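Local coordinates for large adhesion protein (Lap) involved in biofilm formation (Marinobacter hydrocarbonoclasticus, PDB 6XI3), which probably extends a bacterial surface adhesin for biofilm formation, as a rod of tandem Ig-like beta-sandwich repeats with calcium ions bound along its length, at residues V129-I134 against V141-T146; L190-L195 against G215-T220. One frame throughout, in Å; residues are numbered along the deposited sequence.

Interaction 1: residues V129-I134 against V141-T146; sequences VSVGTI and VNLSGT
The Asn142 carboxamide has the Thr133 hydroxyl over one face, with OG1 3.7 Å from ND2; the two side chains run side by side and point the same way. At the amide's oxygen end, OD1 accepts the backbone NH of Gly184 in strand 180-186 and, weakly, a water that also weakly reaches Thr133 OG1, so this short, flat polar side chain can serve both strands flanking 140-148. On the same sheet surface, the hydroxyls of Ser130 and Ser144 face each other with OG atoms 3.9 Å apart, and a single water bridges them.

Strands 126-135 and 140-148 form an antiparallel beta hairpin whose register shifts by one residue at a classic beta bulge. Gly132 and Thr133 both oppose Asn142: Gly132 N lies 2.8 Å from Asn142 O, while Thr133 N makes a weak 3.4 Å bond to the same oxygen. Gly132 takes up the extra residue with a helix-like psi of -55°, after which Thr133 O receives Asn142 N.

Branched aliphatic residues occupy the other surface. Val131 holds CG1 anti to its backbone N (chi1 174°), which brings this methyl 4.0 Å from Val141 CG2, the two side chains crossing nearly at right angles; its other methyl, CG2, meets Leu143 CD2 at 3.9 Å. Val131 and Leu143 also touch Val197 of strand 193-202, across the interior of the beta sandwich.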
ATOM      1  N   VAL A 129      -8.113  13.152  19.742  1.00 26.78           N
ATOM      2  CA  VAL A 129      -8.906  12.645  18.594  1.00 28.62           C
ATOM      3  C   VAL A 129      -8.833  11.117  18.594  1.00 31.68           C
ATOM      4  O   VAL A 129      -7.797  10.568  18.976  1.00 28.70           O
ATOM      5  CB  VAL A 129      -8.426  13.211  17.262  1.00 27.06           C
ATOM      6  CG1 VAL A 129      -7.048  12.688  16.885  1.00 28.05           C
ATOM      7  CG2 VAL A 129      -9.458  12.900  16.191  1.00 27.47           C
ATOM      8  N   SER A 130      -9.912  10.463  18.203  1.00 31.96           N
ATOM      9  CA  SER A 130      -9.939   8.986  18.186  1.00 35.74           C
ATOM     10  C   SER A 130     -10.797   8.506  17.020  1.00 35.71           C
ATOM     11  O   SER A 130     -11.856   9.117  16.733  1.00 30.48           O
ATOM     12  CB  SER A 130     -10.357   8.441  19.532  1.00 37.99           C
ATOM     13  OG  SER A 130     -11.727   8.138  19.555  1.00 46.80           O
ATOM     14  N   VAL A 131     -10.302   7.486  16.326  1.00 28.32           N
ATOM     15  CA  VAL A 131     -11.050   6.852  15.220  1.00 28.54           C
ATOM     16  C   VAL A 131     -12.078   5.914  15.831  1.00 25.21           C
ATOM     17  O   VAL A 131     -11.708   5.012  16.559  1.00 27.09           O
ATOM     18  CB  VAL A 131     -10.123   6.119  14.250  1.00 29.95           C
ATOM     19  CG1 VAL A 131     -10.940   5.361  13.211  1.00 31.39           C
ATOM     20  CG2 VAL A 131      -9.192   7.100  13.590  1.00 31.95           C
ATOM     21  N   GLY A 132     -13.348   6.143  15.550  1.00 27.01           N
ATOM     22  CA  GLY A 132     -14.410   5.231  15.999  1.00 26.35           C
ATOM     23  C   GLY A 132     -14.425   4.005  15.113  1.00 27.51           C
ATOM     24  O   GLY A 132     -14.432   2.870  15.634  1.00 25.78           O
ATOM     25  N   THR A 133     -14.535   4.223  13.811  1.00 28.22           N
ATOM     26  CA  THR A 133     -14.445   3.124  12.825  1.00 31.24           C
ATOM     27  C   THR A 133     -13.867   3.665  11.531  1.00 29.51           C
ATOM     28  O   THR A 133     -14.173   4.813  11.159  1.00 25.84           O
ATOM     29  CB  THR A 133     -15.775   2.457  12.443  1.00 34.73           C
ATOM     30  OG1 THR A 133     -16.625   3.407  11.819  1.00 42.12           O
ATOM     31  CG2 THR A 133     -16.528   1.890  13.609  1.00 41.23           C
ATOM     32  N   ILE A 134     -13.105   2.814  10.868  1.00 27.95           N
ATOM     33  CA  ILE A 134     -12.834   2.930   9.423  1.00 27.42           C
ATOM     34  C   ILE A 134     -13.717   1.881   8.769  1.00 27.71           C
ATOM     35  O   ILE A 134     -13.457   0.686   8.949  1.00 28.63           O
ATOM     36  CB  ILE A 134     -11.339   2.747   9.119  1.00 28.61           C
ATOM     37  CG1 ILE A 134     -10.504   3.841   9.783  1.00 30.28           C
ATOM     38  CG2 ILE A 134     -11.076   2.677   7.619  1.00 30.83           C
ATOM     39  CD1 ILE A 134      -9.033   3.456   9.954  1.00 30.19           C
ATOM     40  N   VAL A 141     -15.064   7.218   7.458  1.00 23.99           N
ATOM     41  CA  VAL A 141     -14.484   7.161   8.813  1.00 27.58           C
ATOM     42  C   VAL A 141     -15.402   7.960   9.742  1.00 27.26           C
ATOM     43  O   VAL A 141     -15.942   9.012   9.302  1.00 28.48           O
ATOM     44  CB  VAL A 141     -13.027   7.650   8.822  1.00 30.75           C
ATOM     45  CG1 VAL A 141     -12.890   9.031   8.223  1.00 36.42           C
ATOM     46  CG2 VAL A 141     -12.462   7.634  10.230  1.00 32.36           C
ATOM     47  N   ASN A 142     -15.661   7.392  10.917  1.00 25.79           N
ATOM     48  CA  ASN A 142     -16.269   8.095  12.075  1.00 28.06           C
ATOM     49  C   ASN A 142     -15.139   8.471  13.031  1.00 27.80           C
ATOM     50  O   ASN A 142     -14.318   7.573  13.365  1.00 25.58           O
ATOM     51  CB  ASN A 142     -17.327   7.227  12.766  1.00 27.33           C
ATOM     52  CG  ASN A 142     -18.476   6.853  11.856  1.00 29.82           C
ATOM     53  OD1 ASN A 142     -18.610   7.385  10.745  1.00 26.46           O
ATOM     54  ND2 ASN A 142     -19.315   5.933  12.314  1.00 29.17           N
ATOM     55  N   LEU A 143     -15.089   9.743  13.418  1.00 27.77           N
ATOM     56  CA  LEU A 143     -14.054  10.352  14.292  1.00 28.39           C
ATOM     57  C   LEU A 143     -14.800  10.989  15.451  1.00 29.54           C
ATOM     58  O   LEU A 143     -15.895  11.527  15.228  1.00 26.86           O
ATOM     59  CB  LEU A 143     -13.311  11.491  13.577  1.00 32.36           C
ATOM     60  CG  LEU A 143     -12.535  11.141  12.317  1.00 39.96           C
ATOM     61  CD1 LEU A 143     -12.005  12.389  11.647  1.00 41.37           C
ATOM     62  CD2 LEU A 143     -11.388  10.188  12.616  1.00 45.60           C
ATOM     63  N   SER A 144     -14.168  11.080  16.601  1.00 28.20           N
ATOM     64  CA  SER A 144     -14.714  11.878  17.713  1.00 32.12           C
ATOM     65  C   SER A 144     -13.519  12.366  18.511  1.00 32.11           C
ATOM     66  O   SER A 144     -12.420  11.892  18.243  1.00 29.10           O
ATOM     67  CB  SER A 144     -15.698  11.095  18.533  1.00 34.68           C
ATOM     68  OG  SER A 144     -15.024  10.177  19.369  1.00 38.32           O
ATOM     69  N   GLY A 145     -13.738  13.315  19.412  1.00 30.60           N
ATOM     70  CA  GLY A 145     -12.670  13.779  20.293  1.00 28.24           C
ATOM     71  C   GLY A 145     -13.198  14.670  21.387  1.00 27.30           C
ATOM     72  O   GLY A 145     -14.414  14.884  21.475  1.00 29.04           O
ATOM     73  N   THR A 146     -12.262  15.182  22.162  1.00 27.63           N
ATOM     74  CA  THR A 146     -12.499  15.975  23.382  1.00 30.08           C
ATOM     75  C   THR A 146     -11.577  17.164  23.250  1.00 28.68           C
ATOM     76  O   THR A 146     -10.557  17.033  22.556  1.00 26.37           O
ATOM     77  CB  THR A 146     -12.195  15.200  24.679  1.00 29.06           C
ATOM     78  OG1 THR A 146     -10.797  14.897  24.684  1.00 29.98           O
ATOM     79  CG2 THR A 146     -12.999  13.932  24.816  1.00 30.85           C
TER
HETATM   80  O   HOH W   1     -14.706   7.899  18.476  1.00 36.55           O
HETATM   81  O   HOH W   2     -17.690   5.257   9.083  1.00 40.76           O

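Interaction 2: residues L190-L195 against G215-T220. With CA (calcium ion), chain D; EDO (1,2-ethanediol), chain L.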
ATOM      1  N   LEU A 190      -8.678   8.114  -0.720  1.00 27.17           N
ATOM      2  CA  LEU A 190      -7.420   7.605  -0.120  1.00 25.06           C
ATOM      3  C   LEU A 190      -7.156   6.184  -0.621  1.00 23.25           C
ATOM      4  O   LEU A 190      -8.066   5.520  -1.068  1.00 25.08           O
ATOM      5  CB  LEU A 190      -7.481   7.685   1.405  1.00 25.72           C
ATOM      6  CG  LEU A 190      -7.762   9.083   1.983  1.00 27.44           C
ATOM      7  CD1 LEU A 190      -7.815   9.023   3.500  1.00 27.59           C
ATOM      8  CD2 LEU A 190      -6.735  10.120   1.554  1.00 26.85           C
ATOM      9  N   VAL A 191      -5.911   5.756  -0.541  1.00 25.09           N
ATOM     10  CA  VAL A 191      -5.495   4.363  -0.866  1.00 26.02           C
ATOM     11  C   VAL A 191      -5.305   3.575   0.433  1.00 23.24           C
ATOM     12  O   VAL A 191      -5.179   4.207   1.499  1.00 21.35           O
ATOM     13  CB  VAL A 191      -4.244   4.370  -1.765  1.00 27.40           C
ATOM     14  CG1 VAL A 191      -4.519   5.215  -3.023  1.00 28.67           C
ATOM     15  CG2 VAL A 191      -2.988   4.849  -1.038  1.00 26.95           C
ATOM     16  N   ASP A 192      -5.314   2.245   0.303  1.00 23.38           N
ATOM     17  CA  ASP A 192      -5.219   1.279   1.414  1.00 22.05           C
ATOM     18  C   ASP A 192      -3.859   1.420   2.112  1.00 22.48           C
ATOM     19  O   ASP A 192      -2.884   1.914   1.515  1.00 24.30           O
ATOM     20  CB  ASP A 192      -5.529  -0.133   0.922  1.00 23.68           C
ATOM     21  CG  ASP A 192      -6.988  -0.325   0.578  1.00 23.00           C
ATOM     22  OD1 ASP A 192      -7.799   0.588   0.896  1.00 23.91           O
ATOM     23  OD2 ASP A 192      -7.323  -1.371  -0.025  1.00 22.69           O
ATOM     24  N   GLY A 193      -3.819   0.952   3.345  1.00 22.60           N
ATOM     25  CA  GLY A 193      -2.647   0.926   4.222  1.00 22.93           C
ATOM     26  C   GLY A 193      -2.913   1.769   5.446  1.00 22.36           C
ATOM     27  O   GLY A 193      -4.080   2.000   5.755  1.00 25.47           O
ATOM     28  N   ASP A 194      -1.861   2.210   6.120  1.00 25.67           N
ATOM     29  CA  ASP A 194      -1.993   2.974   7.377  1.00 25.51           C
ATOM     30  C   ASP A 194      -2.638   4.327   7.043  1.00 25.67           C
ATOM     31  O   ASP A 194      -2.289   4.916   6.039  1.00 27.38           O
ATOM     32  CB  ASP A 194      -0.649   3.101   8.091  1.00 29.98           C
ATOM     33  CG  ASP A 194      -0.819   3.609   9.523  1.00 38.44           C
ATOM     34  OD1 ASP A 194      -1.633   3.031  10.262  1.00 38.91           O
ATOM     35  OD2 ASP A 194      -0.158   4.593   9.888  1.00 45.58           O
ATOM     36  N   LEU A 195      -3.591   4.775   7.844  1.00 26.18           N
ATOM     37  CA  LEU A 195      -4.233   6.104   7.701  1.00 26.09           C
ATOM     38  C   LEU A 195      -3.819   6.875   8.939  1.00 26.95           C
ATOM     39  O   LEU A 195      -3.947   6.306  10.061  1.00 25.09           O
ATOM     40  CB  LEU A 195      -5.758   5.990   7.752  1.00 32.21           C
ATOM     41  CG  LEU A 195      -6.518   5.681   6.483  1.00 40.47           C
ATOM     42  CD1 LEU A 195      -8.000   5.970   6.729  1.00 41.18           C
ATOM     43  CD2 LEU A 195      -5.988   6.483   5.301  1.00 42.51           C
ATOM     44  N   GLY A 215      -4.998   4.126  11.867  1.00 26.81           N
ATOM     45  CA  GLY A 215      -5.756   2.889  11.663  1.00 27.62           C
ATOM     46  C   GLY A 215      -5.466   2.349  10.294  1.00 28.04           C
ATOM     47  O   GLY A 215      -4.864   3.071   9.473  1.00 27.57           O
ATOM     48  N   THR A 216      -6.000   1.182  10.009  1.00 26.52           N
ATOM     49  CA  THR A 216      -5.787   0.516   8.712  1.00 25.46           C
ATOM     50  C   THR A 216      -7.001   0.717   7.812  1.00 23.63           C
ATOM     51  O   THR A 216      -8.136   0.476   8.244  1.00 24.45           O
ATOM     52  CB  THR A 216      -5.562  -0.979   8.899  1.00 27.86           C
ATOM     53  OG1 THR A 216      -4.539  -1.033   9.894  1.00 26.11           O
ATOM     54  CG2 THR A 216      -5.176  -1.678   7.611  1.00 28.40           C
ATOM     55  N   PHE A 217      -6.723   1.017   6.555  1.00 22.99           N
ATOM     56  CA  PHE A 217      -7.720   1.134   5.472  1.00 21.79           C
ATOM     57  C   PHE A 217      -7.455  -0.026   4.514  1.00 22.93           C
ATOM     58  O   PHE A 217      -6.307  -0.214   4.035  1.00 24.46           O
ATOM     59  CB  PHE A 217      -7.592   2.510   4.836  1.00 22.75           C
ATOM     60  CG  PHE A 217      -8.701   2.907   3.899  1.00 24.69           C
ATOM     61  CD1 PHE A 217     -10.015   2.542   4.150  1.00 24.67           C
ATOM     62  CD2 PHE A 217      -8.417   3.640   2.755  1.00 25.72           C
ATOM     63  CE1 PHE A 217     -11.018   2.912   3.267  1.00 26.54           C
ATOM     64  CE2 PHE A 217      -9.430   4.036   1.888  1.00 26.85           C
ATOM     65  CZ  PHE A 217     -10.734   3.673   2.155  1.00 25.84           C
ATOM     66  N   ASP A 218      -8.492  -0.807   4.263  1.00 25.66           N
ATOM     67  CA  ASP A 218      -8.431  -1.956   3.341  1.00 26.01           C
ATOM     68  C   ASP A 218      -9.775  -2.009   2.639  1.00 24.54           C
ATOM     69  O   ASP A 218     -10.547  -2.938   2.920  1.00 25.68           O
ATOM     70  CB  ASP A 218      -8.049  -3.247   4.063  1.00 28.45           C
ATOM     71  CG  ASP A 218      -7.733  -4.382   3.079  1.00 29.49           C
ATOM     72  OD1 ASP A 218      -7.888  -4.173   1.857  1.00 22.73           O
ATOM     73  OD2 ASP A 218      -7.350  -5.461   3.540  1.00 33.56           O
ATOM     74  N   ALA A 219     -10.021  -1.061   1.738  1.00 26.59           N
ATOM     75  CA  ALA A 219     -11.264  -0.969   0.933  1.00 24.54           C
ATOM     76  C   ALA A 219     -11.112  -1.713  -0.411  1.00 27.33           C
ATOM     77  O   ALA A 219     -12.146  -2.081  -1.021  1.00 27.48           O
ATOM     78  CB  ALA A 219     -11.642   0.471   0.753  1.00 25.50           C
ATOM     79  N   THR A 220      -9.886  -1.949  -0.873  1.00 27.51           N
ATOM     80  CA  THR A 220      -9.624  -2.539  -2.221  1.00 28.29           C
ATOM     81  C   THR A 220      -8.882  -3.865  -2.028  1.00 23.92           C
ATOM     82  O   THR A 220      -7.841  -3.904  -1.327  1.00 25.82           O
ATOM     83  CB  THR A 220      -8.930  -1.527  -3.142  1.00 29.43           C
ATOM     84  OG1 THR A 220      -9.627  -0.276  -3.073  1.00 28.72           O
ATOM     85  CG2 THR A 220      -8.889  -1.955  -4.597  1.00 29.71           C
TER
HETATM   86 CA    CA D 503      -6.305  -3.517   0.183  1.00 24.99          CA
HETATM   87  C1  EDO L 511      -8.987   4.623  -4.724  1.00 63.59           C
HETATM   88  O1  EDO L 511      -8.163   5.602  -4.100  1.00 52.28           O
HETATM   89  C2  EDO L 511     -10.351   4.435  -4.142  1.00 62.97           C
HETATM   90  O2  EDO L 511     -11.433   4.949  -4.873  1.00 70.71           O
HETATM   91  O   HOH W   3      -8.806   1.453  -1.448  1.00 28.22           O
HETATM   92  O   HOH W   4      -5.640  -5.777  -0.068  1.00 25.67           O
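Asp192 OD2 is gripped by both a metal and a backbone NH: this oxygen lies 2.4 Å from the calcium ion. It also accepts the backbone N-H of Thr220 (Thr220 N to Asp192 OD2 2.8 Å) on its syn lone pair. The other oxygen, OD1, is met by Ala219 N from above the carboxylate plane, 2.9 Å away, and also accepts a water that joins it to Thr220 OG1. These bonds would fix the rotation of the carboxylate and hold the 218-220 turn around the ion. Asp218 OD1 and the carbonyl oxygen of Thr220 add two more ligands, a water a third, and Asp246 and Asn302 complete six.

Beside the site lies the Phe217 ring. Asp192 OD1 stands 3.6 Å above one face, offset toward the rim, while the carbonyl oxygens of Leu190 and Val191 come in the ring plane to its hydrogen-bearing edge, Val191 O at 3.5 Å from CD2. With CG anti to the backbone N (chi1 -168°), the ring is turned toward the 190-192 loop, so that its CD2-CE2 edge meets those carbonyls, and Leu195 CG packs on Phe217 CB at 3.7 Å. Gly193, at phi 118°, has a backbone shape that a side chain would jam; its N-H meets Phe217 O at 2.8 Å, an oxygen that also receives Asn302 ND2.

The paired ends belong to the hairpin of strands 193-202 and 208-217; strand 155-161 flanks 193-202 on its other side, leaving 208-217 outermost in a four-stranded antiparallel sheet.

Interaction 1 closes before interaction 2 opens along the chain, and they lie about 15 Å apart, centre to centre. They belong to facing sheets of one beta sandwich: strands 126-135 and 140-148 in the three-stranded sheet, strands 193-202 and 208-217 in the four-stranded one. Ile134 joins the two sheets, its CD1 3.7 Å from Gly215 CA and its CG2 3.6 Å from Phe217 CD1, so the first hairpin packs directly on the strand that leads to the metal. Interaction 2 lies at the end of the sandwich, where calcium also binds Asp246 and Asn302 farther along the chain, consistent with a calcium-stiffened joint between consecutive repeats.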